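Local coordinates for protein nucleoside 2-deoxyribosyltransferase (Enterococcus faecalis, PDB 7M5H) that probably acts on nucleoside or nucleotide N-glycosidic bonds, as a nucleoside 2-deoxyribosyltransferase family member perhaps with 5-hydroxymethyl-dUMP N-hydrolase activity, at residues A75-G79 against P80-A84; V137-I140 against K141-G144. All coordinates share one frame; numbering follows the deposited sequence.

Both interactions are local turns at the ends of regular elements, in a Rossmann-like domain with a five-stranded parallel sheet. Interaction 1, its centre about 7 Å from the centre of the chain, leads from strand 72-76 to helix 84-96; interaction 2, its centre about 12 Å from that of the chain, leads from helix 134-141 into strand 144-147, outermost within this chain. Each mixes buried and partly exposed residues. In interaction 1 a water is the polar link between the segments, whereas in interaction 2 direct backbone bonds do most of the work and a water adds to them. They meet where Leu77 CD1 lies 3.9 Å from Ile140 CD1, and both touch the second subunit.

Interaction 1 of 2, residues A75-G79 against P80-A84; sequences ALLDG and PTIDA
Leu77 and Ile82 sit abreast where the loop doubles back, their alpha carbons 5.1 Å apart. The two side chains run side by side in the same direction, and the contact between them is loose: Leu77 CD2 stands 4.2 Å from Ile82 CG2. Ile82 also lays its other branch on the backbone, with CG1 3.7 Å from Leu77 O. That branch sits beside its own backbone N (chi1 -60°), which leaves CG2 as the methyl turned to Leu77. Beyond the pair, Leu77 rests on Ile90 and Ala102, and Ile82 on Leu132 and on Ala84 of the second subunit.

The chain runs outward through Gly79 and reverses at Pro80-Thr81. Gly79 C comes within 3.1 Å of Thr81 N, an approach set by the turn, while Gly79 O takes a weak hydrogen bond from His130 NE2. At its phi of 122° a beta carbon would be jammed against the preceding carbonyl oxygen. Pro80 packs on Pro80 of the third subunit. Inside the loop, one water ties the arms together. It donates to Leu76 O at 2.7 Å and to Asp78 O at 3.1 Å, and accepts from Asp83 N at 3.1 Å. Asp78 turns away and hydrogen-bonds through OD2 to Thr105 OG1, fastening the loop to the neighbouring one.

Asp83 ends the loop as the N-cap of helix 84-96, its OD2 accepting from Val86 N. A central strand ending at the C-terminal end of the parallel sheet, a short loop that folds round a water and a capped helix make a beta-alpha connection of the Rossmann-like fold.

Interaction 2 of 2, residues V137-I140 against K141-G144; sequences VGLI and KLNG
The last turn of helix 134-141 closes with two i to i+4 backbone hydrogen bonds, from Lys141 N to Val137 O and from Leu142 N to Gly138 O, before the spacing shortens to i+3 with Asn143 N to Ile140 O. The Lys141 N to Val137 O bond, 3.1 Å long, is nearly straight (166°). Leu142 N lies 2.9 Å from Gly138 O. Asn143 N, 3.1 Å from Ile140 O, stands 49° above the carbonyl plane.

Lys141 and Val137 run alongside each other one turn apart, Lys141 CE touching Val137 CG1 at 3.7 Å. With every torsion beyond CG extended, the lysine chain reaches outward from the helix, leaning back past Val137, and delivers NZ to the fourth subunit, where it forms a salt bridge with Glu126 and a hydrogen bond to Ile124 O. Leu142 bends back over the preceding turn, CG 3.2 Å from Gly138 O. Gly144 allows the sharp exit: at its phi of 153° a beta carbon would run into Ile140 O.

A water that can donate to Leu139 O (2.6 Å) and Asn143 O (2.9 Å) bridges the end of the helix and the loop after it. The chemistry is thus shared out: backbone bonds and a water finish the helix, Ile140 packs on the sheet and on helix 84-96, the leucines pack on helix 84-96 and the second subunit, and the lysine pairs with a carboxylate of the fourth subunit.

Interaction 1 of 2, residues A75-G79 against P80-A84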
loop_
_atom_site.group_PDB
_atom_site.type_symbol
_atom_site.label_atom_id
_atom_site.label_comp_id
_atom_site.label_asym_id
_atom_site.label_seq_id
_atom_site.Cartn_x
_atom_site.Cartn_y
_atom_site.Cartn_z
ATOM N N ALA B 75 1.082 -18.668 3.137
ATOM C CA ALA B 75 1.187 -17.258 2.790
ATOM C C ALA B 75 0.316 -16.416 3.709
ATOM O O ALA B 75 -0.839 -16.759 3.976
ATOM C CB ALA B 75 0.787 -17.019 1.331
ATOM N N LEU B 76 0.876 -15.310 4.189
ATOM C CA LEU B 76 0.149 -14.346 5.003
ATOM C C LEU B 76 -0.247 -13.172 4.116
ATOM O O LEU B 76 0.619 -12.503 3.543
ATOM C CB LEU B 76 0.999 -13.880 6.186
ATOM C CG LEU B 76 0.855 -14.663 7.498
ATOM C CD1 LEU B 76 0.892 -16.169 7.274
ATOM C CD2 LEU B 76 1.934 -14.251 8.488
ATOM N N LEU B 77 -1.553 -12.929 4.000
ATOM C CA LEU B 77 -2.079 -11.927 3.081
ATOM C C LEU B 77 -2.416 -10.600 3.748
ATOM O O LEU B 77 -2.734 -9.636 3.043
ATOM C CB LEU B 77 -3.334 -12.461 2.377
ATOM C CG LEU B 77 -3.241 -13.810 1.661
ATOM C CD1 LEU B 77 -4.553 -14.123 0.955
ATOM C CD2 LEU B 77 -2.081 -13.829 0.676
ATOM N N ASP B 78 -2.352 -10.519 5.075
ATOM C CA ASP B 78 -2.807 -9.331 5.782
ATOM C C ASP B 78 -1.898 -8.135 5.493
ATOM O O ASP B 78 -0.795 -8.259 4.953
ATOM C CB ASP B 78 -2.877 -9.601 7.283
ATOM C CG ASP B 78 -4.157 -10.310 7.684
ATOM O OD1 ASP B 78 -5.248 -9.769 7.405
ATOM O OD2 ASP B 78 -4.074 -11.412 8.264
ATOM N N GLY B 79 -2.387 -6.957 5.876
ATOM C CA GLY B 79 -1.745 -5.706 5.561
ATOM C C GLY B 79 -2.690 -4.814 4.784
ATOM O O GLY B 79 -3.762 -5.247 4.350
ATOM N N PRO B 80 -2.325 -3.542 4.601
ATOM C CA PRO B 80 -3.153 -2.674 3.750
ATOM C C PRO B 80 -3.265 -3.198 2.332
ATOM O O PRO B 80 -4.301 -3.011 1.682
ATOM C CB PRO B 80 -2.426 -1.323 3.808
ATOM C CG PRO B 80 -1.025 -1.661 4.179
ATOM C CD PRO B 80 -1.114 -2.858 5.084
ATOM N N THR B 81 -2.215 -3.848 1.840
ATOM C CA THR B 81 -2.239 -4.595 0.594
ATOM C C THR B 81 -1.470 -5.888 0.819
ATOM O O THR B 81 -0.695 -6.009 1.771
ATOM C CB THR B 81 -1.612 -3.808 -0.567
ATOM O OG1 THR B 81 -0.287 -3.396 -0.202
ATOM C CG2 THR B 81 -2.445 -2.578 -0.908
ATOM N N ILE B 82 -1.699 -6.867 -0.058
ATOM C CA ILE B 82 -0.883 -8.073 -0.029
ATOM C C ILE B 82 0.554 -7.693 -0.349
ATOM O O ILE B 82 0.818 -6.960 -1.310
ATOM C CB ILE B 82 -1.425 -9.119 -1.015
ATOM C CG1 ILE B 82 -2.856 -9.513 -0.650
ATOM C CG2 ILE B 82 -0.523 -10.350 -1.037
ATOM C CD1 ILE B 82 -3.516 -10.420 -1.667
ATOM N N ASP B 83 1.489 -8.170 0.473
ATOM C CA ASP B 83 2.902 -7.880 0.262
ATOM C C ASP B 83 3.325 -8.278 -1.146
ATOM O O ASP B 83 3.021 -9.380 -1.609
ATOM C CB ASP B 83 3.748 -8.619 1.300
ATOM C CG ASP B 83 5.234 -8.384 1.119
ATOM O OD1 ASP B 83 5.745 -7.374 1.645
ATOM O OD2 ASP B 83 5.891 -9.209 0.448
ATOM N N ALA B 84 4.026 -7.364 -1.825
ATOM C CA ALA B 84 4.366 -7.578 -3.229
ATOM C C ALA B 84 5.242 -8.810 -3.411
ATOM O O ALA B 84 5.078 -9.559 -4.382
ATOM C CB ALA B 84 5.058 -6.339 -3.798
HETATM O O HOH W 1 0.874 -9.913 2.911
#

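Interaction 2 of 2, residues V137-I140 against K141-G144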
loop_
_atom_site.group_PDB
_atom_site.type_symbol
_atom_site.label_atom_id
_atom_site.label_comp_id
_atom_site.label_asym_id
_atom_site.label_seq_id
_atom_site.Cartn_x
_atom_site.Cartn_y
_atom_site.Cartn_z
ATOM N N VAL B 137 -5.680 -13.836 -4.981
ATOM C CA VAL B 137 -6.517 -14.772 -4.237
ATOM C C VAL B 137 -6.903 -15.957 -5.113
ATOM O O VAL B 137 -6.851 -17.113 -4.677
ATOM C CB VAL B 137 -7.761 -14.052 -3.683
ATOM C CG1 VAL B 137 -8.769 -15.061 -3.148
ATOM C CG2 VAL B 137 -7.360 -13.068 -2.595
ATOM N N GLY B 138 -7.289 -15.690 -6.362
ATOM C CA GLY B 138 -7.718 -16.767 -7.239
ATOM C C GLY B 138 -6.632 -17.797 -7.481
ATOM O O GLY B 138 -6.906 -18.998 -7.535
ATOM N N LEU B 139 -5.382 -17.344 -7.622
ATOM C CA LEU B 139 -4.274 -18.279 -7.811
ATOM C C LEU B 139 -4.143 -19.224 -6.624
ATOM O O LEU B 139 -3.807 -20.403 -6.791
ATOM C CB LEU B 139 -2.969 -17.513 -8.030
ATOM C CG LEU B 139 -2.839 -16.709 -9.325
ATOM C CD1 LEU B 139 -1.471 -16.054 -9.416
ATOM C CD2 LEU B 139 -3.085 -17.597 -10.532
ATOM N N ILE B 140 -4.410 -18.725 -5.417
ATOM C CA ILE B 140 -4.365 -19.570 -4.228
ATOM C C ILE B 140 -5.459 -20.627 -4.283
ATOM O O ILE B 140 -5.192 -21.827 -4.157
ATOM C CB ILE B 140 -4.487 -18.712 -2.957
ATOM C CG1 ILE B 140 -3.374 -17.662 -2.905
ATOM C CG2 ILE B 140 -4.470 -19.596 -1.718
ATOM C CD1 ILE B 140 -3.573 -16.623 -1.827
ATOM N N LYS B 141 -6.710 -20.194 -4.465
ATOM C CA LYS B 141 -7.838 -21.118 -4.416
ATOM C C LYS B 141 -7.838 -22.111 -5.570
ATOM O O LYS B 141 -8.485 -23.159 -5.464
ATOM C CB LYS B 141 -9.156 -20.343 -4.406
ATOM C CG LYS B 141 -9.289 -19.341 -3.272
ATOM C CD LYS B 141 -10.712 -18.817 -3.190
ATOM C CE LYS B 141 -10.900 -17.892 -2.000
ATOM N NZ LYS B 141 -12.336 -17.541 -1.823
ATOM N N LEU B 142 -7.141 -21.808 -6.669
ATOM C CA LEU B 142 -7.079 -22.752 -7.780
ATOM C C LEU B 142 -6.320 -24.019 -7.403
ATOM O O LEU B 142 -6.509 -25.063 -8.035
ATOM C CB LEU B 142 -6.441 -22.087 -9.003
ATOM C CG LEU B 142 -7.369 -21.171 -9.807
ATOM C CD1 LEU B 142 -6.600 -20.356 -10.835
ATOM C CD2 LEU B 142 -8.458 -21.990 -10.477
ATOM N N ASN B 143 -5.463 -23.948 -6.382
ATOM C CA ASN B 143 -4.723 -25.085 -5.858
ATOM C C ASN B 143 -4.314 -24.715 -4.431
ATOM O O ASN B 143 -3.157 -24.419 -4.127
ATOM C CB ASN B 143 -3.510 -25.430 -6.723
ATOM C CG ASN B 143 -2.798 -26.691 -6.261
ATOM O OD1 ASN B 143 -3.406 -27.605 -5.697
ATOM N ND2 ASN B 143 -1.503 -26.752 -6.522
ATOM N N GLY B 144 -5.291 -24.707 -3.550
ATOM C CA GLY B 144 -5.078 -24.386 -2.157
ATOM C C GLY B 144 -6.351 -23.827 -1.547
ATOM O O GLY B 144 -7.454 -24.203 -1.934
HETATM O O HOH W 2 -2.198 -22.119 -5.590
#